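Local atomic coordinates of tRNA-splicing endonuclease (Sulfolobus tokodaii, PDB entry 2CV8), a protein that probably cleaves precursor tRNAs at the 5' and 3' splice sites, releasing the intron and two tRNA halves with 2',3'-cyclic phosphate and 5'-hydroxyl ends. Residues Leu20-Gly25 with Ser34-Ala39; Lys100-Arg105 with Val116-Pro121. All coordinates share one frame; numbering follows the deposited sequence.

How the contacts relate
The two contacts follow one another along the chain, and neither encloses nor crosses the other. Contact 1 comes first. It closes a short loop in the N-terminal domain, where strand 29-30 lies between helix 15-25 and the segment 34-39. The chain then runs through the rest of that domain and helix 87-99 before contact 2 opens. Contact 2 closes the hairpin of strands 103-106 and 114-117 at one edge of the catalytic-domain sheet within this chain. Their centres are about 13 Å apart, and they touch. Gly25 packs on Val103, and Arg105 meets both Tyr22 and Lys35. The N-terminal domain is thus joined to the hairpin that carries Tyr117, a predicted active-site residue.

Contact 1. Residues Leu20-Gly25 with Ser34-Ala39; sequences LIYKMG and SKPKSA
Residues 20-25 lie on helix 15-25, and Met24 N bonds to Leu20 O in the helical pattern. Residues 34-39 are irregular and come from the loop between strands 29-30 and 46-49. The contact packs this helix against the following loop within the N-terminal domain. The backbones come closest where Lys23 CA lies 5.8 Å from Ala39 CA.

Tyr22 carries most of the contact. Its CG is anti to the backbone N (chi1 -172°), and the ring reaches from the helix to the loop. The hydroxyl donates a hydrogen bond to the carbonyl of Pro36, with Tyr22 OH 3.0 Å from Pro36 O. The donor lies in the carbonyl plane, on a lone pair, and the C=O...donor angle is 132°. This bond ties the tip of a buried tyrosine to the loop backbone. The side chains of Pro36 and Tyr22 cross obliquely, and Pro36 CD is 4.0 Å from Tyr22 CZ. Nearer the helix, Ala39 CB meets the tyrosine at its edge, 3.7 Å from CD2 of Tyr22.

Ile42 touches both Tyr22 and Pro36. Arg105 of strand 103-106 touches Tyr22 as well, so the tyrosine also meets the catalytic domain. In the loop, Ser38 N is hydrogen-bonded to Glu41 OE2.

Lys23 is exposed and covers Ala39 from the helix. Its chain is extended until a bend at chi4 (60°). The base and the tip of the side chain meet the same methyl: Ala39 CB is 3.5 Å from Lys23 CG and 3.4 Å from Lys23 NZ.

Contact 2. Residues Lys100-Arg105 with Val116-Pro121; sequences KGYVVR and VYTIGP
Strands 103-106 and 114-117 form an antiparallel beta hairpin at one edge of the catalytic-domain sheet within this chain. The first strand follows helix 87-99, which ends in a Schellman motif. Gly101 takes the positive phi of that motif (96°), and a CB there would jam against the preceding carbonyl.

Val103 and Tyr117 are a hydrogen-bonded pair. Val103 N gives a nearly straight bond (175°) to Tyr117 O at 2.9 Å. Tyr117 N returns one to Val103 O at 2.8 Å. Val104 and Val116 form the next, non-hydrogen-bonded pair. Their side chains share a sheet face and both pack on Leu97 of helix 87-99.

Val103 and Tyr117 point to the other face, with Val103 CB 4.2 Å from Tyr117 CB. Tyr117 CG is anti to the carbonyl carbon (chi1 -64°), and Val103 O lies in the plane of the Tyr117 ring, at its edge. Arg105 CG is 4.0 Å from Tyr117 CE1, while the guanidinium turns away and Arg105 NH2 bonds to Gly28 O.

Tyr102 crosses Val116 obliquely, and Val116 CG1 lies against CB, CG and CD2 of the tyrosine. The Tyr102 ring runs alongside Thr118. Its hydroxyl has a weak hydrogen bond to Met180 O of the second subunit. An alanine in place of Tyr102 would remove the ring and hydroxyl, and would probably loosen packing on Val116 and weaken this subunit contact.

Thr118 touches His125, predicted like Tyr117 and Lys156 to be catalytic. The hairpin thus probably carries the tyrosine of the Tyr-His-Lys triad typical of tRNA-intron endonucleases.

Contact 1. Residues Leu20-Gly25 with Ser34-Ala39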
loop_
_atom_site.group_PDB
_atom_site.type_symbol
_atom_site.label_atom_id
_atom_site.label_comp_id
_atom_site.label_asym_id
_atom_site.label_seq_id
_atom_site.Cartn_x
_atom_site.Cartn_y
_atom_site.Cartn_z
ATOM N N LEU B 20 -0.031 -23.921 28.693
ATOM C CA LEU B 20 1.322 -23.388 28.824
ATOM C C LEU B 20 1.758 -22.708 27.529
ATOM O O LEU B 20 2.221 -21.564 27.539
ATOM C CB LEU B 20 2.304 -24.504 29.186
ATOM C CG LEU B 20 2.023 -25.223 30.509
ATOM C CD1 LEU B 20 3.117 -26.240 30.778
ATOM C CD2 LEU B 20 1.944 -24.214 31.645
ATOM N N ILE B 21 1.596 -23.418 26.416
ATOM C CA ILE B 21 1.952 -22.892 25.105
ATOM C C ILE B 21 1.186 -21.593 24.828
ATOM O O ILE B 21 1.699 -20.673 24.188
ATOM C CB ILE B 21 1.629 -23.922 23.998
ATOM C CG1 ILE B 21 2.452 -25.201 24.225
ATOM C CG2 ILE B 21 1.934 -23.334 22.628
ATOM C CD1 ILE B 21 2.093 -26.364 23.325
ATOM N N TYR B 22 -0.044 -21.522 25.320
ATOM C CA TYR B 22 -0.873 -20.348 25.115
ATOM C C TYR B 22 -0.405 -19.235 26.033
ATOM O O TYR B 22 -0.379 -18.070 25.644
ATOM C CB TYR B 22 -2.335 -20.676 25.406
ATOM C CG TYR B 22 -3.281 -19.565 25.031
ATOM C CD1 TYR B 22 -3.573 -19.290 23.692
ATOM C CD2 TYR B 22 -3.871 -18.771 26.011
ATOM C CE1 TYR B 22 -4.433 -18.251 23.339
ATOM C CE2 TYR B 22 -4.729 -17.725 25.667
ATOM C CZ TYR B 22 -5.008 -17.473 24.333
ATOM O OH TYR B 22 -5.871 -16.453 24.007
ATOM N N LYS B 23 -0.045 -19.593 27.260
ATOM C CA LYS B 23 0.429 -18.595 28.211
ATOM C C LYS B 23 1.699 -17.937 27.682
ATOM O O LYS B 23 1.854 -16.719 27.778
ATOM C CB LYS B 23 0.705 -19.233 29.578
ATOM C CG LYS B 23 -0.434 -19.072 30.578
ATOM C CD LYS B 23 -0.039 -19.541 31.971
ATOM C CE LYS B 23 -1.104 -19.174 32.996
ATOM N NZ LYS B 23 -2.435 -19.776 32.691
HETATM N N MSE B 24 2.592 -18.751 27.119
HETATM C CA MSE B 24 3.853 -18.263 26.569
HETATM C C MSE B 24 3.696 -16.900 25.891
HETATM O O MSE B 24 4.460 -15.972 26.156
HETATM C CB MSE B 24 4.422 -19.269 25.558
HETATM C CG MSE B 24 4.945 -20.570 26.156
HETATM SE SE MSE B 24 5.695 -21.775 24.805
HETATM C CE MSE B 24 7.021 -20.547 24.104
ATOM N N GLY B 25 2.703 -16.780 25.017
ATOM C CA GLY B 25 2.495 -15.524 24.329
ATOM C C GLY B 25 1.309 -15.518 23.391
ATOM O O GLY B 25 1.383 -14.979 22.299
ATOM N N SER B 34 -13.376 -18.690 21.019
ATOM C CA SER B 34 -12.824 -17.827 19.986
ATOM C C SER B 34 -11.463 -17.317 20.445
ATOM O O SER B 34 -10.429 -17.616 19.843
ATOM C CB SER B 34 -13.766 -16.659 19.716
ATOM O OG SER B 34 -15.002 -17.130 19.218
ATOM N N LYS B 35 -11.464 -16.549 21.523
ATOM C CA LYS B 35 -10.226 -16.021 22.055
ATOM C C LYS B 35 -10.315 -15.857 23.566
ATOM O O LYS B 35 -10.952 -14.933 24.074
ATOM C CB LYS B 35 -9.872 -14.691 21.378
ATOM C CG LYS B 35 -9.143 -14.863 20.046
ATOM C CD LYS B 35 -8.760 -13.528 19.421
ATOM C CE LYS B 35 -7.753 -13.714 18.285
ATOM N NZ LYS B 35 -8.231 -14.613 17.193
ATOM N N PRO B 36 -9.676 -16.778 24.303
ATOM C CA PRO B 36 -9.612 -16.836 25.766
ATOM C C PRO B 36 -8.924 -15.617 26.386
ATOM O O PRO B 36 -7.833 -15.224 25.952
ATOM C CB PRO B 36 -8.803 -18.102 26.027
ATOM C CG PRO B 36 -9.022 -18.922 24.805
ATOM C CD PRO B 36 -8.966 -17.924 23.708
ATOM N N LYS B 37 -9.553 -15.027 27.399
ATOM C CA LYS B 37 -8.953 -13.885 28.082
ATOM C C LYS B 37 -7.626 -14.392 28.649
ATOM O O LYS B 37 -6.570 -13.805 28.415
ATOM C CB LYS B 37 -9.855 -13.405 29.222
ATOM C CG LYS B 37 -11.240 -12.948 28.785
ATOM C CD LYS B 37 -12.329 -13.500 29.702
ATOM C CE LYS B 37 -12.105 -13.119 31.159
ATOM N NZ LYS B 37 -12.219 -11.652 31.389
ATOM N N SER B 38 -7.695 -15.497 29.387
ATOM C CA SER B 38 -6.513 -16.117 29.984
ATOM C C SER B 38 -6.444 -17.592 29.603
ATOM O O SER B 38 -7.436 -18.169 29.145
ATOM C CB SER B 38 -6.556 -15.996 31.505
ATOM O OG SER B 38 -7.753 -16.552 32.023
ATOM N N ALA B 39 -5.272 -18.199 29.781
ATOM C CA ALA B 39 -5.103 -19.613 29.463
ATOM C C ALA B 39 -5.900 -20.405 30.498
ATOM O O ALA B 39 -6.157 -21.602 30.356
ATOM C CB ALA B 39 -3.636 -19.991 29.535
#

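Contact 2. Residues Lys100-Arg105 with Val116-Pro121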
loop_
_atom_site.group_PDB
_atom_site.type_symbol
_atom_site.label_atom_id
_atom_site.label_comp_id
_atom_site.label_asym_id
_atom_site.label_seq_id
_atom_site.Cartn_x
_atom_site.Cartn_y
_atom_site.Cartn_z
ATOM N N LYS B 100 10.660 -9.827 17.173
ATOM C CA LYS B 100 10.781 -8.453 17.646
ATOM C C LYS B 100 9.958 -8.211 18.902
ATOM O O LYS B 100 9.912 -7.094 19.417
ATOM C CB LYS B 100 10.364 -7.463 16.550
ATOM C CG LYS B 100 11.428 -7.271 15.499
ATOM C CD LYS B 100 11.002 -6.334 14.383
ATOM C CE LYS B 100 12.074 -6.304 13.291
ATOM N NZ LYS B 100 11.659 -5.519 12.103
ATOM N N GLY B 101 9.290 -9.252 19.382
ATOM C CA GLY B 101 8.517 -9.110 20.601
ATOM C C GLY B 101 7.034 -8.824 20.509
ATOM O O GLY B 101 6.375 -8.715 21.540
ATOM N N TYR B 102 6.497 -8.683 19.303
ATOM C CA TYR B 102 5.065 -8.431 19.178
ATOM C C TYR B 102 4.331 -9.758 19.377
ATOM O O TYR B 102 4.922 -10.832 19.256
ATOM C CB TYR B 102 4.706 -7.886 17.788
ATOM C CG TYR B 102 5.337 -6.568 17.397
ATOM C CD1 TYR B 102 6.661 -6.502 16.967
ATOM C CD2 TYR B 102 4.592 -5.382 17.417
ATOM C CE1 TYR B 102 7.227 -5.292 16.558
ATOM C CE2 TYR B 102 5.152 -4.170 17.010
ATOM C CZ TYR B 102 6.469 -4.129 16.578
ATOM O OH TYR B 102 7.029 -2.935 16.154
ATOM N N VAL B 103 3.051 -9.673 19.712
ATOM C CA VAL B 103 2.223 -10.855 19.855
ATOM C C VAL B 103 1.458 -10.856 18.528
ATOM O O VAL B 103 0.717 -9.927 18.220
ATOM C CB VAL B 103 1.264 -10.724 21.055
ATOM C CG1 VAL B 103 0.354 -11.933 21.162
ATOM C CG2 VAL B 103 2.076 -10.612 22.316
ATOM N N VAL B 104 1.676 -11.892 17.734
ATOM C CA VAL B 104 1.063 -12.013 16.421
ATOM C C VAL B 104 -0.091 -13.003 16.357
ATOM O O VAL B 104 0.071 -14.183 16.645
ATOM C CB VAL B 104 2.124 -12.441 15.394
ATOM C CG1 VAL B 104 1.532 -12.464 13.987
ATOM C CG2 VAL B 104 3.314 -11.507 15.488
ATOM N N ARG B 105 -1.256 -12.515 15.956
ATOM C CA ARG B 105 -2.435 -13.355 15.836
ATOM C C ARG B 105 -2.916 -13.316 14.396
ATOM O O ARG B 105 -2.393 -12.566 13.572
ATOM C CB ARG B 105 -3.557 -12.834 16.737
ATOM C CG ARG B 105 -3.229 -12.775 18.221
ATOM C CD ARG B 105 -4.015 -13.813 19.000
ATOM N NE ARG B 105 -3.251 -15.042 19.195
ATOM C CZ ARG B 105 -3.794 -16.246 19.365
ATOM N NH1 ARG B 105 -5.113 -16.396 19.356
ATOM N NH2 ARG B 105 -3.014 -17.302 19.560
ATOM N N VAL B 116 -1.225 -7.774 14.777
ATOM C CA VAL B 116 -0.084 -7.602 15.657
ATOM C C VAL B 116 -0.394 -6.731 16.871
ATOM O O VAL B 116 -0.996 -5.663 16.744
ATOM C CB VAL B 116 1.094 -7.001 14.876
ATOM C CG1 VAL B 116 2.342 -7.040 15.706
ATOM C CG2 VAL B 116 1.298 -7.772 13.585
ATOM N N TYR B 117 0.030 -7.202 18.044
ATOM C CA TYR B 117 -0.187 -6.502 19.318
ATOM C C TYR B 117 1.089 -6.188 20.106
ATOM O O TYR B 117 2.030 -6.982 20.134
ATOM C CB TYR B 117 -1.040 -7.350 20.267
ATOM C CG TYR B 117 -2.445 -7.641 19.817
ATOM C CD1 TYR B 117 -2.700 -8.539 18.781
ATOM C CD2 TYR B 117 -3.525 -7.016 20.430
ATOM C CE1 TYR B 117 -4.002 -8.805 18.368
ATOM C CE2 TYR B 117 -4.825 -7.272 20.023
ATOM C CZ TYR B 117 -5.055 -8.166 18.989
ATOM O OH TYR B 117 -6.333 -8.385 18.555
ATOM N N THR B 118 1.092 -5.057 20.807
ATOM C CA THR B 118 2.214 -4.699 21.681
ATOM C C THR B 118 1.656 -4.913 23.088
ATOM O O THR B 118 0.693 -4.260 23.474
ATOM C CB THR B 118 2.637 -3.213 21.558
ATOM O OG1 THR B 118 3.427 -3.027 20.378
ATOM C CG2 THR B 118 3.454 -2.790 22.783
ATOM N N ILE B 119 2.231 -5.838 23.841
ATOM C CA ILE B 119 1.748 -6.102 25.196
ATOM C C ILE B 119 2.884 -6.165 26.209
ATOM O O ILE B 119 4.059 -6.228 25.843
ATOM C CB ILE B 119 0.935 -7.439 25.283
ATOM C CG1 ILE B 119 1.667 -8.551 24.532
ATOM C CG2 ILE B 119 -0.464 -7.262 24.694
ATOM C CD1 ILE B 119 3.020 -8.940 25.107
ATOM N N GLY B 120 2.520 -6.151 27.485
ATOM C CA GLY B 120 3.511 -6.216 28.539
ATOM C C GLY B 120 2.838 -6.434 29.877
ATOM O O GLY B 120 1.628 -6.669 29.929
ATOM N N PRO B 121 3.597 -6.377 30.982
ATOM C CA PRO B 121 3.013 -6.575 32.311
ATOM C C PRO B 121 1.883 -5.580 32.522
ATOM O O PRO B 121 2.129 -4.397 32.760
ATOM C CB PRO B 121 4.189 -6.315 33.241
ATOM C CG PRO B 121 5.359 -6.780 32.427
ATOM C CD PRO B 121 5.056 -6.197 31.070
#